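Local coordinates for conserved hypothetical protein (Chlorobium tepidum TLS, PDB 1T6S), which probably acts in chromosome partitioning during cell division, as a segregation and condensation protein B built on winged helix-turn-helix folds, at residues A[11-16]-A[46-51]; A[59-64]-A[68-73]. All coordinates share one frame; numbering follows the deposited sequence.

How the contacts relate
Contact 1 and contact 2 illustrate how a small winged-helix domain is assembled from a helical part and a hairpin. They come in series along the chain: contact 1 joins helices 2-18 and 38-55, and a short connection then leads from helix 38-55 into strand 59-64, the first strand of the antiparallel hairpin of contact 2. Their centres lie 10 Å apart, on the same side of the chain's centre, and they touch directly. Asn49 OD1 is probably hydrogen-bonded to Ile61 N, Leu48 packs on Ile61, and Ile16 packs on Phe70. One face of the hairpin thus completes the apolar core that the two helices begin.

Contact 1. Residues A[11-16]-A[46-51]; sequences SLEALI and DELNRD
Segments 11-16 and 46-51 approach each other most closely in backbone at Glu13 and Leu48, whose CA atoms are 7.6 Å apart, and each is a stretch of regular helix. The meeting is narrow, burying 116 Å² in all, and a single branch of Leu48 carries most of it. With CG anti to the carbonyl carbon (chi1 -69°), Leu48 reaches toward helix 2-18 and sets its CD1 methyl against the backbone, 4.0 Å from Glu13 N. The same methyl lies 4.1 Å from Glu13 CB and 4.5 Å from Leu12 CB, touching the base of each side chain. These helices are two of the three, with helix 25-31, that precede the wing hairpin in the N-terminal winged-helix domain. Leu12 turns onward to Leu28 of helix 25-31 and to Phe36, while Leu48 also packs on Leu9, so both leucines are buried in a shared apolar core. Glu13 borders this core. Its CG stands anti to the backbone N (chi1 173°) and the chain runs on extended, carrying the carboxylate to the hydroxyl of Tyr52, which is hydrogen-bonded to OE1 from the next turn of helix 38-55.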
ATOM      1  N   SER A  11      23.273  14.424 -24.681  1.00 30.77           N
ATOM      2  CA  SER A  11      22.398  13.252 -24.739  1.00 29.05           C
ATOM      3  C   SER A  11      22.349  12.551 -23.375  1.00 29.38           C
ATOM      4  O   SER A  11      21.289  12.113 -22.932  1.00 26.15           O
ATOM      5  CB  SER A  11      22.887  12.278 -25.798  1.00 28.52           C
ATOM      6  OG  SER A  11      22.959  12.935 -27.052  1.00 32.76           O
ATOM      7  N   LEU A  12      23.499  12.422 -22.719  1.00 27.96           N
ATOM      8  CA  LEU A  12      23.517  11.787 -21.408  1.00 29.37           C
ATOM      9  C   LEU A  12      22.647  12.589 -20.454  1.00 27.49           C
ATOM     10  O   LEU A  12      21.843  12.024 -19.703  1.00 28.29           O
ATOM     11  CB  LEU A  12      24.934  11.713 -20.852  1.00 31.66           C
ATOM     12  CG  LEU A  12      25.894  10.720 -21.523  1.00 34.04           C
ATOM     13  CD1 LEU A  12      27.298  10.925 -20.952  1.00 35.19           C
ATOM     14  CD2 LEU A  12      25.437   9.286 -21.305  1.00 33.33           C
ATOM     15  N   GLU A  13      22.813  13.907 -20.469  1.00 27.54           N
ATOM     16  CA  GLU A  13      22.016  14.760 -19.595  1.00 28.62           C
ATOM     17  C   GLU A  13      20.516  14.550 -19.804  1.00 28.47           C
ATOM     18  O   GLU A  13      19.749  14.351 -18.840  1.00 28.08           O
ATOM     19  CB  GLU A  13      22.344  16.231 -19.834  1.00 29.21           C
ATOM     20  CG  GLU A  13      21.411  17.156 -19.075  1.00 30.69           C
ATOM     21  CD  GLU A  13      21.802  18.612 -19.233  1.00 35.62           C
ATOM     22  OE1 GLU A  13      22.638  19.099 -18.429  1.00 33.16           O
ATOM     23  OE2 GLU A  13      21.285  19.257 -20.173  1.00 35.68           O
ATOM     24  N   ALA A  14      20.102  14.591 -21.067  1.00 25.50           N
ATOM     25  CA  ALA A  14      18.684  14.417 -21.416  1.00 27.83           C
ATOM     26  C   ALA A  14      18.132  13.062 -20.966  1.00 25.47           C
ATOM     27  O   ALA A  14      17.007  12.981 -20.488  1.00 25.59           O
ATOM     28  CB  ALA A  14      18.504  14.572 -22.925  1.00 28.70           C
ATOM     29  N   LEU A  15      18.924  12.004 -21.123  1.00 27.84           N
ATOM     30  CA  LEU A  15      18.475  10.670 -20.721  1.00 27.64           C
ATOM     31  C   LEU A  15      18.371  10.562 -19.192  1.00 27.82           C
ATOM     32  O   LEU A  15      17.336  10.151 -18.656  1.00 27.87           O
ATOM     33  CB  LEU A  15      19.425   9.598 -21.291  1.00 26.14           C
ATOM     34  CG  LEU A  15      19.376   9.378 -22.824  1.00 27.16           C
ATOM     35  CD1 LEU A  15      20.550   8.530 -23.288  1.00 26.87           C
ATOM     36  CD2 LEU A  15      18.048   8.680 -23.214  1.00 27.68           C
ATOM     37  N   ILE A  16      19.432  10.952 -18.490  1.00 25.86           N
ATOM     38  CA  ILE A  16      19.426  10.894 -17.033  1.00 26.86           C
ATOM     39  C   ILE A  16      18.333  11.805 -16.474  1.00 28.13           C
ATOM     40  O   ILE A  16      17.638  11.460 -15.516  1.00 28.22           O
ATOM     41  CB  ILE A  16      20.799  11.303 -16.454  1.00 28.46           C
ATOM     42  CG1 ILE A  16      21.874  10.340 -16.987  1.00 28.90           C
ATOM     43  CG2 ILE A  16      20.769  11.261 -14.912  1.00 27.70           C
ATOM     44  CD1 ILE A  16      23.292  10.694 -16.594  1.00 28.50           C
ATOM     45  N   ASP A  46      30.934  13.645 -14.421  1.00 30.24           N
ATOM     46  CA  ASP A  46      31.675  14.641 -13.634  1.00 30.82           C
ATOM     47  C   ASP A  46      31.679  15.994 -14.342  1.00 30.60           C
ATOM     48  O   ASP A  46      31.495  17.027 -13.698  1.00 33.08           O
ATOM     49  CB  ASP A  46      33.134  14.211 -13.397  1.00 30.45           C
ATOM     50  CG  ASP A  46      33.260  13.000 -12.478  1.00 34.40           C
ATOM     51  OD1 ASP A  46      32.336  12.722 -11.689  1.00 34.42           O
ATOM     52  OD2 ASP A  46      34.311  12.325 -12.533  1.00 38.56           O
ATOM     53  N   GLU A  47      31.894  15.990 -15.659  1.00 31.05           N
ATOM     54  CA  GLU A  47      31.909  17.237 -16.426  1.00 33.30           C
ATOM     55  C   GLU A  47      30.568  17.965 -16.326  1.00 33.85           C
ATOM     56  O   GLU A  47      30.531  19.179 -16.107  1.00 32.80           O
ATOM     57  CB  GLU A  47      32.260  16.976 -17.902  1.00 38.51           C
ATOM     58  CG  GLU A  47      32.220  18.243 -18.768  1.00 45.31           C
ATOM     59  CD  GLU A  47      32.929  18.099 -20.119  1.00 50.11           C
ATOM     60  OE1 GLU A  47      33.534  17.028 -20.380  1.00 50.59           O
ATOM     61  OE2 GLU A  47      32.885  19.077 -20.920  1.00 51.86           O
ATOM     62  N   LEU A  48      29.471  17.222 -16.474  1.00 29.73           N
ATOM     63  CA  LEU A  48      28.147  17.820 -16.371  1.00 28.53           C
ATOM     64  C   LEU A  48      28.004  18.439 -14.974  1.00 28.18           C
ATOM     65  O   LEU A  48      27.602  19.598 -14.842  1.00 30.07           O
ATOM     66  CB  LEU A  48      27.048  16.764 -16.600  1.00 29.46           C
ATOM     67  CG  LEU A  48      26.890  16.178 -18.020  1.00 29.64           C
ATOM     68  CD1 LEU A  48      25.830  15.076 -18.035  1.00 31.10           C
ATOM     69  CD2 LEU A  48      26.514  17.294 -18.988  1.00 31.58           C
ATOM     70  N   ASN A  49      28.321  17.668 -13.936  1.00 26.28           N
ATOM     71  CA  ASN A  49      28.224  18.182 -12.568  1.00 28.55           C
ATOM     72  C   ASN A  49      29.105  19.426 -12.397  1.00 29.29           C
ATOM     73  O   ASN A  49      28.766  20.331 -11.631  1.00 28.65           O
ATOM     74  CB  ASN A  49      28.610  17.106 -11.540  1.00 29.34           C
ATOM     75  CG  ASN A  49      27.445  16.161 -11.202  1.00 30.15           C
ATOM     76  OD1 ASN A  49      26.274  16.573 -11.196  1.00 29.31           O
ATOM     77  ND2 ASN A  49      27.769  14.904 -10.899  1.00 27.47           N
ATOM     78  N   ARG A  50      30.229  19.480 -13.109  1.00 37.24           N
ATOM     79  CA  ARG A  50      31.083  20.661 -13.022  1.00 38.40           C
ATOM     80  C   ARG A  50      30.355  21.863 -13.635  1.00 38.90           C
ATOM     81  O   ARG A  50      30.414  22.974 -13.094  1.00 38.75           O
ATOM     82  CB  ARG A  50      32.435  20.414 -13.702  1.00 40.32           C
ATOM     83  CG  ARG A  50      33.540  20.049 -12.711  1.00 43.73           C
ATOM     84  CD  ARG A  50      34.934  20.041 -13.358  1.00 45.77           C
ATOM     85  NE  ARG A  50      35.157  18.874 -14.209  1.00 47.42           N
ATOM     86  CZ  ARG A  50      35.395  17.649 -13.749  1.00 47.06           C
ATOM     87  NH1 ARG A  50      35.446  17.421 -12.444  1.00 45.75           N
ATOM     88  NH2 ARG A  50      35.581  16.653 -14.596  1.00 48.33           N
ATOM     89  N   ASP A  51      29.647  21.646 -14.743  1.00 35.68           N
ATOM     90  CA  ASP A  51      28.886  22.728 -15.379  1.00 37.19           C
ATOM     91  C   ASP A  51      27.729  23.205 -14.497  1.00 35.75           C
ATOM     92  O   ASP A  51      27.384  24.393 -14.507  1.00 34.01           O
ATOM     93  CB  ASP A  51      28.316  22.288 -16.737  1.00 52.93           C
ATOM     94  CG  ASP A  51      29.388  22.148 -17.813  1.00 58.82           C
ATOM     95  OD1 ASP A  51      30.259  23.045 -17.899  1.00 62.17           O
ATOM     96  OD2 ASP A  51      29.349  21.147 -18.581  1.00 60.79           O
TER

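Contact 2. Residues A[59-64]-A[68-73]; sequences FRIHAI and YRFLTE. With NO3 (nitrate ion), chain L; NO3 (nitrate ion), chain H.
Strands 59-64 and 67-72 form the beta hairpin that is the wing of this winged-helix domain, with Arg60-Leu71 and His62-Arg69 as hydrogen-bonded pairs; His62 N gives the straightest bond, 2.9 Å to Arg69 O at 174°. On the face toward the helices, Ile61 lays CG1 over the Phe70 ring in a CH-pi contact, 3.6 Å from the centroid, and turns CG2 to Tyr68. The Phe59 ring meets Phe70 obliquely, Phe59 CD1 3.5 Å from Phe70 CE2. On the other face, Leu71 CD2 lies over the His62 ring. At that ring's edge NE2 and a water are 2.8 Å apart; the water donates to Leu71 O and Glu73 OE2. Arg60, bent at chi2 (-71°), folds back so that NH1 donates to Phe59 O, 2.8 Å away in the guanidinium plane. The Glu73 carboxylate stacks over one face, planes 7° apart; Arg60 NH2 to Glu73 OE1, 3.9 Å, is a long salt bridge of charges only, OE1 lying above the guanidinium. Glu53 pairs with NH2 as well. With an alanine here, Glu73 and Glu53 would probably lose their shared positive partner. Ile61, Tyr68 and Phe70 thus join the helical core, whereas the opposite face is largely polar around Arg60, His62 and Arg69. His62 ND1 donates to one nitrate and Ala63 N, near Tyr68, to another, both probably from the crystallisation liquor.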
ATOM      1  N   PHE A  59      20.762  21.321  -8.695  1.00 31.24           N
ATOM      2  CA  PHE A  59      20.741  19.863  -8.722  1.00 31.32           C
ATOM      3  C   PHE A  59      22.072  19.276  -9.194  1.00 31.94           C
ATOM      4  O   PHE A  59      22.913  19.979  -9.767  1.00 31.97           O
ATOM      5  CB  PHE A  59      19.596  19.377  -9.620  1.00 32.62           C
ATOM      6  CG  PHE A  59      19.493  20.117 -10.927  1.00 33.30           C
ATOM      7  CD1 PHE A  59      20.410  19.901 -11.940  1.00 33.87           C
ATOM      8  CD2 PHE A  59      18.481  21.051 -11.130  1.00 34.26           C
ATOM      9  CE1 PHE A  59      20.320  20.602 -13.142  1.00 35.39           C
ATOM     10  CE2 PHE A  59      18.382  21.759 -12.331  1.00 34.10           C
ATOM     11  CZ  PHE A  59      19.301  21.532 -13.332  1.00 36.24           C
ATOM     12  N   ARG A  60      22.251  17.982  -8.947  1.00 28.72           N
ATOM     13  CA  ARG A  60      23.476  17.271  -9.332  1.00 30.32           C
ATOM     14  C   ARG A  60      23.158  15.835  -9.673  1.00 30.81           C
ATOM     15  O   ARG A  60      22.188  15.273  -9.163  1.00 30.60           O
ATOM     16  CB  ARG A  60      24.498  17.239  -8.181  1.00 31.50           C
ATOM     17  CG  ARG A  60      25.030  18.587  -7.720  1.00 30.77           C
ATOM     18  CD  ARG A  60      25.970  19.230  -8.727  1.00 33.53           C
ATOM     19  NE  ARG A  60      26.553  20.468  -8.201  1.00 32.31           N
ATOM     20  CZ  ARG A  60      25.917  21.633  -8.129  1.00 34.46           C
ATOM     21  NH1 ARG A  60      24.664  21.736  -8.564  1.00 33.53           N
ATOM     22  NH2 ARG A  60      26.522  22.692  -7.594  1.00 33.04           N
ATOM     23  N   ILE A  61      23.986  15.244 -10.529  1.00 29.27           N
ATOM     24  CA  ILE A  61      23.828  13.842 -10.882  1.00 29.64           C
ATOM     25  C   ILE A  61      24.641  13.006  -9.873  1.00 30.37           C
ATOM     26  O   ILE A  61      25.816  13.281  -9.609  1.00 28.82           O
ATOM     27  CB  ILE A  61      24.330  13.539 -12.327  1.00 26.66           C
ATOM     28  CG1 ILE A  61      23.411  14.230 -13.352  1.00 24.73           C
ATOM     29  CG2 ILE A  61      24.345  12.035 -12.560  1.00 26.60           C
ATOM     30  CD1 ILE A  61      23.973  14.286 -14.767  1.00 27.75           C
ATOM     31  N   HIS A  62      23.986  11.993  -9.312  1.00 29.14           N
ATOM     32  CA  HIS A  62      24.575  11.088  -8.333  1.00 32.36           C
ATOM     33  C   HIS A  62      24.582   9.630  -8.807  1.00 33.65           C
ATOM     34  O   HIS A  62      23.598   9.123  -9.372  1.00 33.45           O
ATOM     35  CB  HIS A  62      23.793  11.157  -7.017  1.00 39.37           C
ATOM     36  CG  HIS A  62      23.867  12.485  -6.331  1.00 43.28           C
ATOM     37  ND1 HIS A  62      24.717  12.728  -5.275  1.00 46.35           N
ATOM     38  CD2 HIS A  62      23.188  13.637  -6.539  1.00 42.67           C
ATOM     39  CE1 HIS A  62      24.555  13.971  -4.860  1.00 45.86           C
ATOM     40  NE2 HIS A  62      23.634  14.543  -5.611  1.00 44.51           N
ATOM     41  N   ALA A  63      25.696   8.957  -8.549  1.00 39.47           N
ATOM     42  CA  ALA A  63      25.858   7.556  -8.900  1.00 42.62           C
ATOM     43  C   ALA A  63      25.442   6.754  -7.677  1.00 44.56           C
ATOM     44  O   ALA A  63      26.197   6.667  -6.703  1.00 44.73           O
ATOM     45  CB  ALA A  63      27.318   7.267  -9.236  1.00 44.52           C
ATOM     46  N   ILE A  64      24.242   6.186  -7.708  1.00 39.63           N
ATOM     47  CA  ILE A  64      23.767   5.388  -6.578  1.00 42.39           C
ATOM     48  C   ILE A  64      23.583   3.939  -7.017  1.00 43.46           C
ATOM     49  O   ILE A  64      22.744   3.650  -7.865  1.00 43.38           O
ATOM     50  CB  ILE A  64      22.407   5.904  -6.019  1.00 55.37           C
ATOM     51  CG1 ILE A  64      22.462   7.415  -5.761  1.00 57.46           C
ATOM     52  CG2 ILE A  64      22.090   5.197  -4.717  1.00 58.35           C
ATOM     53  CD1 ILE A  64      23.616   7.855  -4.884  1.00 57.86           C
ATOM     54  N   TYR A  68      22.527   6.168 -12.276  1.00 33.97           N
ATOM     55  CA  TYR A  68      22.670   7.618 -12.137  1.00 34.16           C
ATOM     56  C   TYR A  68      21.316   8.312 -12.103  1.00 32.02           C
ATOM     57  O   TYR A  68      20.405   7.935 -12.835  1.00 29.97           O
ATOM     58  CB  TYR A  68      23.489   8.221 -13.288  1.00 34.68           C
ATOM     59  CG  TYR A  68      24.945   7.815 -13.332  1.00 37.15           C
ATOM     60  CD1 TYR A  68      25.357   6.673 -14.028  1.00 37.98           C
ATOM     61  CD2 TYR A  68      25.916   8.576 -12.675  1.00 36.31           C
ATOM     62  CE1 TYR A  68      26.714   6.302 -14.068  1.00 39.74           C
ATOM     63  CE2 TYR A  68      27.266   8.213 -12.705  1.00 38.65           C
ATOM     64  CZ  TYR A  68      27.656   7.081 -13.399  1.00 38.17           C
ATOM     65  OH  TYR A  68      28.991   6.725 -13.407  1.00 38.90           O
ATOM     66  N   ARG A  69      21.181   9.321 -11.248  1.00 29.50           N
ATOM     67  CA  ARG A  69      19.937  10.097 -11.185  1.00 31.26           C
ATOM     68  C   ARG A  69      20.228  11.489 -10.641  1.00 30.30           C
ATOM     69  O   ARG A  69      21.218  11.697  -9.943  1.00 30.44           O
ATOM     70  CB  ARG A  69      18.882   9.414 -10.297  1.00 37.11           C
ATOM     71  CG  ARG A  69      19.053   9.615  -8.782  1.00 42.24           C
ATOM     72  CD  ARG A  69      20.373   9.069  -8.239  1.00 43.90           C
ATOM     73  NE  ARG A  69      20.583   7.619  -8.394  1.00 48.40           N
ATOM     74  CZ  ARG A  69      19.843   6.656  -7.836  1.00 48.91           C
ATOM     75  NH1 ARG A  69      18.796   6.948  -7.078  1.00 48.40           N
ATOM     76  NH2 ARG A  69      20.194   5.384  -7.978  1.00 51.54           N
ATOM     77  N   PHE A  70      19.367  12.439 -10.981  1.00 33.15           N
ATOM     78  CA  PHE A  70      19.487  13.805 -10.497  1.00 34.21           C
ATOM     79  C   PHE A  70      18.905  13.875  -9.102  1.00 36.09           C
ATOM     80  O   PHE A  70      17.960  13.152  -8.782  1.00 38.11           O
ATOM     81  CB  PHE A  70      18.688  14.765 -11.381  1.00 32.32           C
ATOM     82  CG  PHE A  70      19.439  15.260 -12.581  1.00 32.08           C
ATOM     83  CD1 PHE A  70      19.398  14.560 -13.782  1.00 31.70           C
ATOM     84  CD2 PHE A  70      20.211  16.423 -12.502  1.00 32.41           C
ATOM     85  CE1 PHE A  70      20.115  15.007 -14.896  1.00 30.73           C
ATOM     86  CE2 PHE A  70      20.934  16.882 -13.610  1.00 30.44           C
ATOM     87  CZ  PHE A  70      20.886  16.172 -14.808  1.00 32.03           C
ATOM     88  N   LEU A  71      19.471  14.745  -8.278  1.00 32.85           N
ATOM     89  CA  LEU A  71      18.986  14.980  -6.915  1.00 32.68           C
ATOM     90  C   LEU A  71      19.195  16.471  -6.647  1.00 32.30           C
ATOM     91  O   LEU A  71      20.173  17.047  -7.127  1.00 30.99           O
ATOM     92  CB  LEU A  71      19.787  14.150  -5.905  1.00 47.88           C
ATOM     93  CG  LEU A  71      19.061  13.086  -5.076  1.00 51.10           C
ATOM     94  CD1 LEU A  71      18.180  12.205  -5.939  1.00 51.15           C
ATOM     95  CD2 LEU A  71      20.111  12.245  -4.354  1.00 53.88           C
ATOM     96  N   THR A  72      18.283  17.108  -5.916  1.00 29.30           N
ATOM     97  CA  THR A  72      18.459  18.532  -5.618  1.00 33.12           C
ATOM     98  C   THR A  72      19.461  18.670  -4.469  1.00 32.55           C
ATOM     99  O   THR A  72      19.606  17.761  -3.651  1.00 31.64           O
ATOM    100  CB  THR A  72      17.126  19.266  -5.234  1.00 53.56           C
ATOM    101  OG1 THR A  72      16.395  18.498  -4.274  1.00 57.88           O
ATOM    102  CG2 THR A  72      16.254  19.489  -6.483  1.00 55.34           C
ATOM    103  N   GLU A  73      20.146  19.805  -4.429  1.00 32.56           N
ATOM    104  CA  GLU A  73      21.157  20.093  -3.421  1.00 35.58           C
ATOM    105  C   GLU A  73      20.594  20.171  -1.999  1.00 36.16           C
ATOM    106  O   GLU A  73      19.493  20.673  -1.778  1.00 34.12           O
ATOM    107  CB  GLU A  73      21.870  21.402  -3.779  1.00 40.20           C
ATOM    108  CG  GLU A  73      22.756  21.283  -4.999  1.00 42.35           C
ATOM    109  CD  GLU A  73      24.056  20.554  -4.694  1.00 46.57           C
ATOM    110  OE1 GLU A  73      25.025  21.222  -4.263  1.00 46.74           O
ATOM    111  OE2 GLU A  73      24.109  19.310  -4.865  1.00 47.46           O
TER
HETATM  112  N   NO3 L 420      26.421   9.932  -4.653  1.00 47.21           N
HETATM  113  O1  NO3 L 420      25.457  10.279  -3.957  1.00 46.60           O
HETATM  114  O2  NO3 L 420      26.979   8.930  -4.348  1.00 45.94           O
HETATM  115  O3  NO3 L 420      26.720  10.641  -5.590  1.00 49.09           O
HETATM  116  N   NO3 H 407      28.641  10.919  -9.079  1.00 47.71           N
HETATM  117  O1  NO3 H 407      29.746  11.465  -8.935  1.00 49.59           O
HETATM  118  O2  NO3 H 407      28.139  10.447  -8.096  1.00 48.14           O
HETATM  119  O3  NO3 H 407      28.171  10.908 -10.190  1.00 43.34           O
HETATM  120  O   HOH W   1      22.636  17.135  -5.451  1.00 32.32           O